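Local coordinates for SusD homolog (Bacteroides thetaiotaomicron, PDB 3EHM), which probably binds mucin O-glycans at the cell surface as a SusD-like lipoprotein, contributing to their use by this gut symbiont, at residues S289-S299 / S322-K332; F308-K316 / L397-Y407. All coordinates share one frame; numbering follows the deposited sequence.

Contact 1 of 2, residues S289-S299 / S322-K332; sequences SAYFTEGTYGS and SYSAKFASRPK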
loop_
_atom_site.group_PDB
_atom_site.type_symbol
_atom_site.label_atom_id
_atom_site.label_comp_id
_atom_site.label_asym_id
_atom_site.label_seq_id
_atom_site.Cartn_x
_atom_site.Cartn_y
_atom_site.Cartn_z
ATOM N N SER A 289 -1.766 -20.234 -3.423
ATOM C CA SER A 289 -1.747 -20.667 -4.819
ATOM C C SER A 289 -2.294 -19.609 -5.769
ATOM O O SER A 289 -1.926 -19.565 -6.943
ATOM C CB SER A 289 -2.559 -21.953 -4.977
ATOM O OG SER A 289 -2.505 -22.411 -6.314
ATOM N N ALA A 290 -3.178 -18.758 -5.264
ATOM C CA ALA A 290 -3.760 -17.708 -6.089
ATOM C C ALA A 290 -2.770 -16.569 -6.305
ATOM O O ALA A 290 -2.758 -15.942 -7.363
ATOM C CB ALA A 290 -5.026 -17.173 -5.441
ATOM N N TYR A 291 -1.937 -16.308 -5.303
ATOM C CA TYR A 291 -0.967 -15.216 -5.387
ATOM C C TYR A 291 0.379 -15.583 -6.001
ATOM O O TYR A 291 0.972 -14.780 -6.721
ATOM C CB TYR A 291 -0.666 -14.629 -3.998
ATOM C CG TYR A 291 -1.808 -13.952 -3.262
ATOM C CD1 TYR A 291 -2.972 -13.564 -3.922
ATOM C CD2 TYR A 291 -1.694 -13.656 -1.903
ATOM C CE1 TYR A 291 -3.997 -12.894 -3.240
ATOM C CE2 TYR A 291 -2.708 -12.985 -1.216
ATOM C CZ TYR A 291 -3.853 -12.609 -1.891
ATOM O OH TYR A 291 -4.854 -11.941 -1.217
ATOM N N PHE A 292 0.871 -16.782 -5.713
ATOM C CA PHE A 292 2.190 -17.157 -6.201
ATOM C C PHE A 292 2.327 -18.498 -6.905
ATOM O O PHE A 292 1.511 -19.402 -6.735
ATOM C CB PHE A 292 3.189 -17.123 -5.041
ATOM C CG PHE A 292 3.137 -15.864 -4.223
ATOM C CD1 PHE A 292 2.362 -15.802 -3.068
ATOM C CD2 PHE A 292 3.870 -14.741 -4.602
ATOM C CE1 PHE A 292 2.319 -14.641 -2.301
ATOM C CE2 PHE A 292 3.831 -13.577 -3.841
ATOM C CZ PHE A 292 3.055 -13.527 -2.687
ATOM N N THR A 293 3.397 -18.608 -7.686
ATOM C CA THR A 293 3.717 -19.825 -8.419
ATOM C C THR A 293 4.614 -20.684 -7.533
ATOM O O THR A 293 5.164 -20.202 -6.541
ATOM C CB THR A 293 4.518 -19.506 -9.691
ATOM O OG1 THR A 293 5.799 -18.970 -9.319
ATOM C CG2 THR A 293 3.779 -18.487 -10.548
ATOM N N GLU A 294 4.752 -21.960 -7.873
ATOM C CA GLU A 294 5.644 -22.816 -7.112
ATOM C C GLU A 294 7.002 -22.588 -7.752
ATOM O O GLU A 294 7.095 -22.427 -8.967
ATOM C CB GLU A 294 5.263 -24.291 -7.245
ATOM C CG GLU A 294 3.947 -24.663 -6.590
ATOM C CD GLU A 294 3.705 -26.159 -6.606
ATOM O OE1 GLU A 294 4.318 -26.875 -5.782
ATOM O OE2 GLU A 294 2.912 -26.621 -7.453
ATOM N N GLY A 295 8.050 -22.549 -6.941
ATOM C CA GLY A 295 9.374 -22.349 -7.491
ATOM C C GLY A 295 10.044 -23.696 -7.671
ATOM O O GLY A 295 9.441 -24.735 -7.398
ATOM N N THR A 296 11.281 -23.683 -8.147
ATOM C CA THR A 296 12.044 -24.910 -8.338
ATOM C C THR A 296 13.445 -24.678 -7.803
ATOM O O THR A 296 13.978 -23.567 -7.877
ATOM C CB THR A 296 12.124 -25.324 -9.823
ATOM O OG1 THR A 296 12.678 -24.252 -10.592
ATOM C CG2 THR A 296 10.741 -25.671 -10.357
ATOM N N TYR A 297 14.028 -25.732 -7.248
ATOM C CA TYR A 297 15.361 -25.672 -6.666
ATOM C C TYR A 297 16.143 -26.857 -7.224
ATOM O O TYR A 297 15.814 -28.011 -6.948
ATOM C CB TYR A 297 15.241 -25.773 -5.146
ATOM C CG TYR A 297 16.540 -25.678 -4.390
ATOM C CD1 TYR A 297 17.254 -24.482 -4.335
ATOM C CD2 TYR A 297 17.037 -26.776 -3.695
ATOM C CE1 TYR A 297 18.427 -24.379 -3.602
ATOM C CE2 TYR A 297 18.212 -26.688 -2.959
ATOM C CZ TYR A 297 18.901 -25.488 -2.914
ATOM O OH TYR A 297 20.059 -25.397 -2.185
ATOM N N GLY A 298 17.176 -26.565 -8.007
ATOM C CA GLY A 298 17.959 -27.621 -8.621
ATOM C C GLY A 298 17.340 -27.908 -9.976
ATOM O O GLY A 298 16.378 -27.243 -10.365
ATOM N N SER A 299 17.862 -28.889 -10.703
ATOM C CA SER A 299 17.309 -29.199 -12.019
ATOM C C SER A 299 17.229 -30.692 -12.309
ATOM O O SER A 299 17.883 -31.500 -11.648
ATOM C CB SER A 299 18.135 -28.507 -13.106
ATOM O OG SER A 299 19.498 -28.880 -13.019
ATOM N N SER A 322 20.035 -22.712 -11.213
ATOM C CA SER A 322 18.849 -23.496 -10.887
ATOM C C SER A 322 18.613 -23.567 -9.377
ATOM O O SER A 322 17.538 -23.959 -8.931
ATOM C CB SER A 322 18.981 -24.914 -11.443
ATOM O OG SER A 322 19.994 -25.625 -10.755
ATOM N N TYR A 323 19.625 -23.199 -8.597
ATOM C CA TYR A 323 19.522 -23.215 -7.138
ATOM C C TYR A 323 19.333 -21.797 -6.594
ATOM O O TYR A 323 19.354 -21.589 -5.384
ATOM C CB TYR A 323 20.798 -23.798 -6.518
ATOM C CG TYR A 323 20.998 -25.284 -6.716
ATOM C CD1 TYR A 323 20.197 -26.212 -6.053
ATOM C CD2 TYR A 323 22.007 -25.763 -7.550
ATOM C CE1 TYR A 323 20.398 -27.585 -6.211
ATOM C CE2 TYR A 323 22.216 -27.134 -7.719
ATOM C CZ TYR A 323 21.408 -28.036 -7.046
ATOM O OH TYR A 323 21.613 -29.388 -7.206
ATOM N N SER A 324 19.142 -20.829 -7.485
ATOM C CA SER A 324 19.012 -19.430 -7.077
ATOM C C SER A 324 17.593 -18.909 -6.910
ATOM O O SER A 324 16.622 -19.572 -7.267
ATOM C CB SER A 324 19.726 -18.536 -8.084
ATOM O OG SER A 324 18.955 -18.438 -9.268
ATOM N N ALA A 325 17.491 -17.689 -6.387
ATOM C CA ALA A 325 16.199 -17.055 -6.175
ATOM C C ALA A 325 15.525 -16.754 -7.510
ATOM O O ALA A 325 14.352 -16.391 -7.546
ATOM C CB ALA A 325 16.366 -15.772 -5.359
ATOM N N LYS A 326 16.260 -16.900 -8.609
ATOM C CA LYS A 326 15.659 -16.655 -9.912
ATOM C C LYS A 326 14.491 -17.616 -10.063
ATOM O O LYS A 326 13.491 -17.297 -10.706
ATOM C CB LYS A 326 16.661 -16.880 -11.052
ATOM C CG LYS A 326 16.009 -16.817 -12.436
ATOM C CD LYS A 326 17.010 -16.868 -13.581
ATOM C CE LYS A 326 16.287 -16.872 -14.929
ATOM N NZ LYS A 326 17.231 -16.824 -16.084
ATOM N N PHE A 327 14.613 -18.788 -9.451
ATOM C CA PHE A 327 13.561 -19.786 -9.534
ATOM C C PHE A 327 12.753 -19.987 -8.260
ATOM O O PHE A 327 12.133 -21.033 -8.063
ATOM C CB PHE A 327 14.152 -21.108 -10.018
ATOM C CG PHE A 327 14.844 -20.983 -11.339
ATOM C CD1 PHE A 327 16.215 -20.768 -11.404
ATOM C CD2 PHE A 327 14.109 -21.000 -12.522
ATOM C CE1 PHE A 327 16.847 -20.564 -12.630
ATOM C CE2 PHE A 327 14.732 -20.798 -13.749
ATOM C CZ PHE A 327 16.104 -20.579 -13.801
ATOM N N ALA A 328 12.764 -18.980 -7.394
ATOM C CA ALA A 328 11.980 -19.034 -6.169
ATOM C C ALA A 328 10.553 -18.756 -6.629
ATOM O O ALA A 328 10.336 -18.408 -7.792
ATOM C CB ALA A 328 12.439 -17.952 -5.197
ATOM N N SER A 329 9.581 -18.915 -5.737
ATOM C CA SER A 329 8.192 -18.649 -6.105
ATOM C C SER A 329 8.078 -17.217 -6.625
ATOM O O SER A 329 8.742 -16.311 -6.119
ATOM C CB SER A 329 7.276 -18.841 -4.892
ATOM O OG SER A 329 7.218 -20.206 -4.517
ATOM N N ARG A 330 7.242 -17.022 -7.638
ATOM C CA ARG A 330 7.051 -15.705 -8.236
ATOM C C ARG A 330 5.607 -15.256 -8.126
ATOM O O ARG A 330 4.700 -16.077 -8.072
ATOM C CB ARG A 330 7.387 -15.729 -9.729
ATOM C CG ARG A 330 8.704 -16.361 -10.086
ATOM C CD ARG A 330 8.929 -16.271 -11.589
ATOM N NE ARG A 330 10.154 -16.955 -11.988
ATOM C CZ ARG A 330 10.721 -16.839 -13.183
ATOM N NH1 ARG A 330 10.172 -16.056 -14.101
ATOM N NH2 ARG A 330 11.834 -17.506 -13.456
ATOM N N PRO A 331 5.377 -13.937 -8.098
ATOM C CA PRO A 331 3.998 -13.455 -8.012
ATOM C C PRO A 331 3.320 -13.855 -9.322
ATOM O O PRO A 331 3.937 -13.768 -10.389
ATOM C CB PRO A 331 4.167 -11.939 -7.913
ATOM C CG PRO A 331 5.493 -11.785 -7.239
ATOM C CD PRO A 331 6.332 -12.828 -7.937
ATOM N N LYS A 332 2.080 -14.325 -9.251
ATOM C CA LYS A 332 1.359 -14.682 -10.464
ATOM C C LYS A 332 0.823 -13.388 -11.053
ATOM O O LYS A 332 0.173 -12.601 -10.357
ATOM C CB LYS A 332 0.192 -15.623 -10.157
ATOM C CG LYS A 332 0.598 -17.068 -9.967
ATOM C CD LYS A 332 -0.624 -17.979 -9.897
ATOM C CE LYS A 332 -0.206 -19.442 -9.842
ATOM N NZ LYS A 332 -1.374 -20.345 -9.667
HETATM O O HOH W 1 0.774 -21.969 -7.441
HETATM O O HOH W 2 0.590 -12.061 -7.560
HETATM O O HOH W 3 15.423 -24.645 -10.572
HETATM O O HOH W 4 15.588 -21.932 -6.369
#

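Contact 2 of 2, residues F308-K316 / L397-Y407; sequences FPVAPTNSK and LTGSNYKYGTY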
loop_
_atom_site.group_PDB
_atom_site.type_symbol
_atom_site.label_atom_id
_atom_site.label_comp_id
_atom_site.label_asym_id
_atom_site.label_seq_id
_atom_site.Cartn_x
_atom_site.Cartn_y
_atom_site.Cartn_z
ATOM N N PHE A 308 8.853 -21.495 -2.393
ATOM C CA PHE A 308 10.124 -21.036 -1.834
ATOM C C PHE A 308 10.207 -19.511 -1.800
ATOM O O PHE A 308 10.275 -18.861 -2.843
ATOM C CB PHE A 308 11.289 -21.566 -2.678
ATOM C CG PHE A 308 11.228 -23.047 -2.950
ATOM C CD1 PHE A 308 11.576 -23.545 -4.201
ATOM C CD2 PHE A 308 10.834 -23.942 -1.960
ATOM C CE1 PHE A 308 11.535 -24.917 -4.466
ATOM C CE2 PHE A 308 10.790 -25.318 -2.213
ATOM C CZ PHE A 308 11.141 -25.803 -3.469
ATOM N N PRO A 309 10.219 -18.924 -0.596
ATOM C CA PRO A 309 10.295 -17.467 -0.462
ATOM C C PRO A 309 11.717 -16.913 -0.450
ATOM O O PRO A 309 12.690 -17.651 -0.301
ATOM C CB PRO A 309 9.588 -17.220 0.861
ATOM C CG PRO A 309 10.055 -18.388 1.676
ATOM C CD PRO A 309 9.921 -19.554 0.704
ATOM N N VAL A 310 11.815 -15.599 -0.620
ATOM C CA VAL A 310 13.088 -14.893 -0.584
ATOM C C VAL A 310 12.954 -13.973 0.626
ATOM O O VAL A 310 11.937 -13.292 0.789
ATOM C CB VAL A 310 13.313 -14.073 -1.870
ATOM C CG1 VAL A 310 14.588 -13.249 -1.757
ATOM C CG2 VAL A 310 13.410 -15.019 -3.066
ATOM N N ALA A 311 13.967 -13.968 1.482
ATOM C CA ALA A 311 13.922 -13.167 2.697
ATOM C C ALA A 311 13.841 -11.667 2.444
ATOM O O ALA A 311 14.258 -11.176 1.392
ATOM C CB ALA A 311 15.123 -13.492 3.571
ATOM N N PRO A 312 13.287 -10.916 3.409
ATOM C CA PRO A 312 13.165 -9.465 3.256
ATOM C C PRO A 312 14.526 -8.794 3.340
ATOM O O PRO A 312 15.412 -9.257 4.063
ATOM C CB PRO A 312 12.248 -9.074 4.406
ATOM C CG PRO A 312 12.623 -10.053 5.468
ATOM C CD PRO A 312 12.720 -11.356 4.696
ATOM N N THR A 313 14.685 -7.710 2.588
ATOM C CA THR A 313 15.934 -6.959 2.564
ATOM C C THR A 313 17.107 -7.925 2.376
ATOM O O THR A 313 18.018 -8.006 3.202
ATOM C CB THR A 313 16.082 -6.132 3.866
ATOM O OG1 THR A 313 14.882 -5.370 4.075
ATOM C CG2 THR A 313 17.253 -5.161 3.764
ATOM N N ASN A 314 17.054 -8.655 1.264
ATOM C CA ASN A 314 18.059 -9.639 0.886
ATOM C C ASN A 314 19.455 -9.031 0.894
ATOM O O ASN A 314 19.657 -7.931 0.388
ATOM C CB ASN A 314 17.739 -10.177 -0.512
ATOM C CG ASN A 314 18.630 -11.341 -0.921
ATOM O OD1 ASN A 314 18.496 -11.870 -2.022
ATOM N ND2 ASN A 314 19.532 -11.750 -0.042
ATOM N N SER A 315 20.417 -9.750 1.468
ATOM C CA SER A 315 21.786 -9.257 1.526
ATOM C C SER A 315 22.653 -9.913 0.457
ATOM O O SER A 315 23.805 -9.532 0.269
ATOM C CB SER A 315 22.390 -9.519 2.910
ATOM O OG SER A 315 22.548 -10.907 3.145
ATOM N N LYS A 316 22.086 -10.881 -0.256
ATOM C CA LYS A 316 22.817 -11.595 -1.301
ATOM C C LYS A 316 22.698 -10.972 -2.689
ATOM O O LYS A 316 21.695 -10.335 -3.020
ATOM C CB LYS A 316 22.343 -13.049 -1.367
ATOM C CG LYS A 316 23.203 -14.045 -0.596
ATOM C CD LYS A 316 23.294 -13.717 0.881
ATOM C CE LYS A 316 24.071 -14.800 1.634
ATOM N NZ LYS A 316 25.465 -14.996 1.119
ATOM N N LEU A 397 10.772 -19.347 9.293
ATOM C CA LEU A 397 11.740 -19.747 8.294
ATOM C C LEU A 397 12.987 -20.175 9.058
ATOM O O LEU A 397 13.597 -19.380 9.773
ATOM C CB LEU A 397 12.038 -18.565 7.366
ATOM C CG LEU A 397 12.610 -18.837 5.973
ATOM C CD1 LEU A 397 11.836 -19.960 5.298
ATOM C CD2 LEU A 397 12.538 -17.559 5.144
ATOM N N THR A 398 13.344 -21.446 8.946
ATOM C CA THR A 398 14.528 -21.930 9.634
ATOM C C THR A 398 15.698 -21.880 8.663
ATOM O O THR A 398 15.506 -21.760 7.448
ATOM C CB THR A 398 14.358 -23.376 10.114
ATOM O OG1 THR A 398 14.334 -24.252 8.980
ATOM C CG2 THR A 398 13.055 -23.526 10.906
ATOM N N GLY A 399 16.908 -21.967 9.203
ATOM C CA GLY A 399 18.086 -21.935 8.360
ATOM C C GLY A 399 18.014 -23.050 7.341
ATOM O O GLY A 399 18.468 -22.906 6.208
ATOM N N SER A 400 17.425 -24.166 7.752
ATOM C CA SER A 400 17.283 -25.323 6.881
ATOM C C SER A 400 16.365 -25.035 5.698
ATOM O O SER A 400 16.766 -25.184 4.544
ATOM C CB SER A 400 16.716 -26.505 7.670
ATOM O OG SER A 400 17.461 -26.733 8.854
ATOM N N ASN A 401 15.137 -24.618 5.996
ATOM C CA ASN A 401 14.139 -24.340 4.966
ATOM C C ASN A 401 14.510 -23.237 3.973
ATOM O O ASN A 401 14.122 -23.301 2.809
ATOM C CB ASN A 401 12.793 -23.991 5.612
ATOM C CG ASN A 401 11.642 -24.054 4.624
ATOM O OD1 ASN A 401 10.737 -23.219 4.649
ATOM N ND2 ASN A 401 11.664 -25.060 3.754
ATOM N N TYR A 402 15.238 -22.222 4.424
ATOM C CA TYR A 402 15.621 -21.144 3.521
ATOM C C TYR A 402 16.788 -21.620 2.664
ATOM O O TYR A 402 17.845 -21.968 3.179
ATOM C CB TYR A 402 16.015 -19.890 4.298
ATOM C CG TYR A 402 16.147 -18.689 3.395
ATOM C CD1 TYR A 402 15.052 -18.228 2.667
ATOM C CD2 TYR A 402 17.369 -18.034 3.239
ATOM C CE1 TYR A 402 15.164 -17.148 1.803
ATOM C CE2 TYR A 402 17.495 -16.946 2.374
ATOM C CZ TYR A 402 16.388 -16.511 1.659
ATOM O OH TYR A 402 16.496 -15.449 0.794
ATOM N N LYS A 403 16.602 -21.621 1.352
ATOM C CA LYS A 403 17.642 -22.115 0.463
ATOM C C LYS A 403 18.518 -21.105 -0.268
ATOM O O LYS A 403 19.390 -21.500 -1.037
ATOM C CB LYS A 403 17.008 -23.069 -0.553
ATOM C CG LYS A 403 15.579 -22.703 -0.925
ATOM C CD LYS A 403 14.988 -23.663 -1.949
ATOM C CE LYS A 403 14.846 -25.082 -1.413
ATOM N NZ LYS A 403 13.743 -25.230 -0.426
ATOM N N TYR A 404 18.322 -19.815 -0.019
ATOM C CA TYR A 404 19.113 -18.809 -0.722
ATOM C C TYR A 404 20.098 -18.048 0.156
ATOM O O TYR A 404 20.379 -16.874 -0.083
ATOM C CB TYR A 404 18.170 -17.838 -1.433
ATOM C CG TYR A 404 17.122 -18.561 -2.248
ATOM C CD1 TYR A 404 15.764 -18.380 -1.992
ATOM C CD2 TYR A 404 17.491 -19.472 -3.237
ATOM C CE1 TYR A 404 14.798 -19.093 -2.697
ATOM C CE2 TYR A 404 16.532 -20.193 -3.949
ATOM C CZ TYR A 404 15.190 -19.998 -3.672
ATOM O OH TYR A 404 14.240 -20.721 -4.351
ATOM N N GLY A 405 20.633 -18.728 1.162
ATOM C CA GLY A 405 21.587 -18.092 2.047
ATOM C C GLY A 405 21.316 -18.439 3.492
ATOM O O GLY A 405 20.505 -19.316 3.780
ATOM N N THR A 406 21.994 -17.748 4.401
ATOM C CA THR A 406 21.834 -17.990 5.828
ATOM C C THR A 406 20.822 -17.029 6.431
ATOM O O THR A 406 21.114 -15.849 6.631
ATOM C CB THR A 406 23.174 -17.830 6.561
ATOM O OG1 THR A 406 24.101 -18.804 6.063
ATOM C CG2 THR A 406 22.993 -18.027 8.051
ATOM N N TYR A 407 19.631 -17.539 6.722
ATOM C CA TYR A 407 18.578 -16.716 7.297
ATOM C C TYR A 407 17.567 -17.546 8.067
ATOM O O TYR A 407 17.213 -18.653 7.663
ATOM C CB TYR A 407 17.831 -15.950 6.199
ATOM C CG TYR A 407 16.702 -15.083 6.727
ATOM C CD1 TYR A 407 16.957 -13.817 7.252
ATOM C CD2 TYR A 407 15.385 -15.545 6.729
ATOM C CE1 TYR A 407 15.925 -13.028 7.766
ATOM C CE2 TYR A 407 14.345 -14.768 7.243
ATOM C CZ TYR A 407 14.624 -13.508 7.759
ATOM O OH TYR A 407 13.606 -12.728 8.256
HETATM O O HOH W 5 13.586 -20.408 0.519
#

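Contact 1 of 2, residues S289-S299 / S322-K332
Phe292 and Pro331 face each other as a single, isolated antiparallel bridge, a non-hydrogen-bonded pair whose framing bonds come from their neighbours. Lys332 N gives an almost straight bond to Tyr291 O (2.8 Å, 174°), while Thr293 N bonds Arg330 O. Further along, Thr296 N bonds Phe327 O, and Gly298 N bonds Ser322 O. Gly295 CA passes 3.1 Å from Phe327 O, and a CB here would collide with that carbonyl and the Ala328-Ser329 peptide.

Polar side chains add to these backbone bonds. With chi1 at 66°, Thr293 OG1 lies between its own backbone N and carbonyl carbon and accepts from Arg330 N at 3.0 Å; its CG2 packs on Lys332 CG. Extended beyond CG, Lys332 carries NZ to Ser289 O near the end of helix 287-291, 2.9 Å away. Ser329 OG gives a weak bond to Thr293 O and takes a stronger one from Phe308 N.

The arrangement places an irregular loop, with a 3-10 segment at 325-326, along one edge of strand 295-297, whose other edge pairs with strand 304-306 in a small antiparallel hairpin beside the helical bulk of this SusD-like fold.

Aromatic contacts close the far end. The Tyr323 edge meets the Tyr297 face in a T-shaped pair, CD1 standing over the ring centre and the planes at 73°. Gly298 CA sits over the Tyr323 face, 3.8 Å from its centroid, in a CH-pi contact.

Water also bridges the segments: one molecule donates to Gly298 O and Ser322 O and accepts from Thr296 OG1, and another donates to Thr296 O and Ser324 O.

Contact 2 of 2, residues F308-K316 / L397-Y407
Tyr402 reaches across to Ala311 with its phenol oxygen foremost: OH accepts the backbone N-H of Ala311 at 3.0 Å, in a nearly straight bond (173°). Its CG lies opposite the backbone N (chi1 -169°), which sends the ring out toward 308-316. A phenylalanine in place of Tyr402 would probably leave the Ala311 amide without its acceptor in this buried interface. On the way the ring edge passes Pro309 O, 3.3 Å from CE1. Tyr404 presents its own edge to the same oxygen, and Pro309 O also accepts a hydrogen bond from a water that is weakly held by Lys403 N.

Tyr407 offers a face instead of an edge. Ala311 CB stands above the middle of its ring, 3.8 Å from the centroid, in a CH-pi contact, while the phenol end lies against Pro312 CD and is hydrogen-bonded to Lys466 O.

One face of the Phe308 ring carries both the aliphatic and the charged part of Lys403. The lysine chain bends at chi3 (64°) and again at chi4, laying CD over the ring and bringing NZ to 3.9 Å from its centroid as a cation-pi partner; Tyr297 takes a second share of the same charge. The Tyr404 and Phe308 side chains cross at about a right angle, Tyr404 OH coming 3.5 Å from Phe308 CB.

Aromatic rings thus join the two loops in three ways: a hydroxyl as acceptor, edges toward Pro309 O, and faces under Ala311 CB and Lys403. With one direct hydrogen bond among CH-pi, cation-pi and apolar contacts, the join rests on side chains rather than backbone pairing.

Both contacts lie about 24 Å (centre to centre) from the middle of the chain, on the same side of it, but they differ in burial and in chemistry. Contact 1 is only partly buried and works mainly through backbone bonds, waters and polar side chains, along the end of helix 287-291 and the hairpin strand 295-297; contact 2 is largely buried and relies on tyrosine and phenylalanine rings between loops. They share the chain leading out of strand 304-306: 308-316 is its start and 322-332 its continuation. The Phe308-Ser329 bond joins them directly, and Tyr404 packs beside it, its OH 3.4 Å from Ala328 CA and its CE2 near Ser324 O.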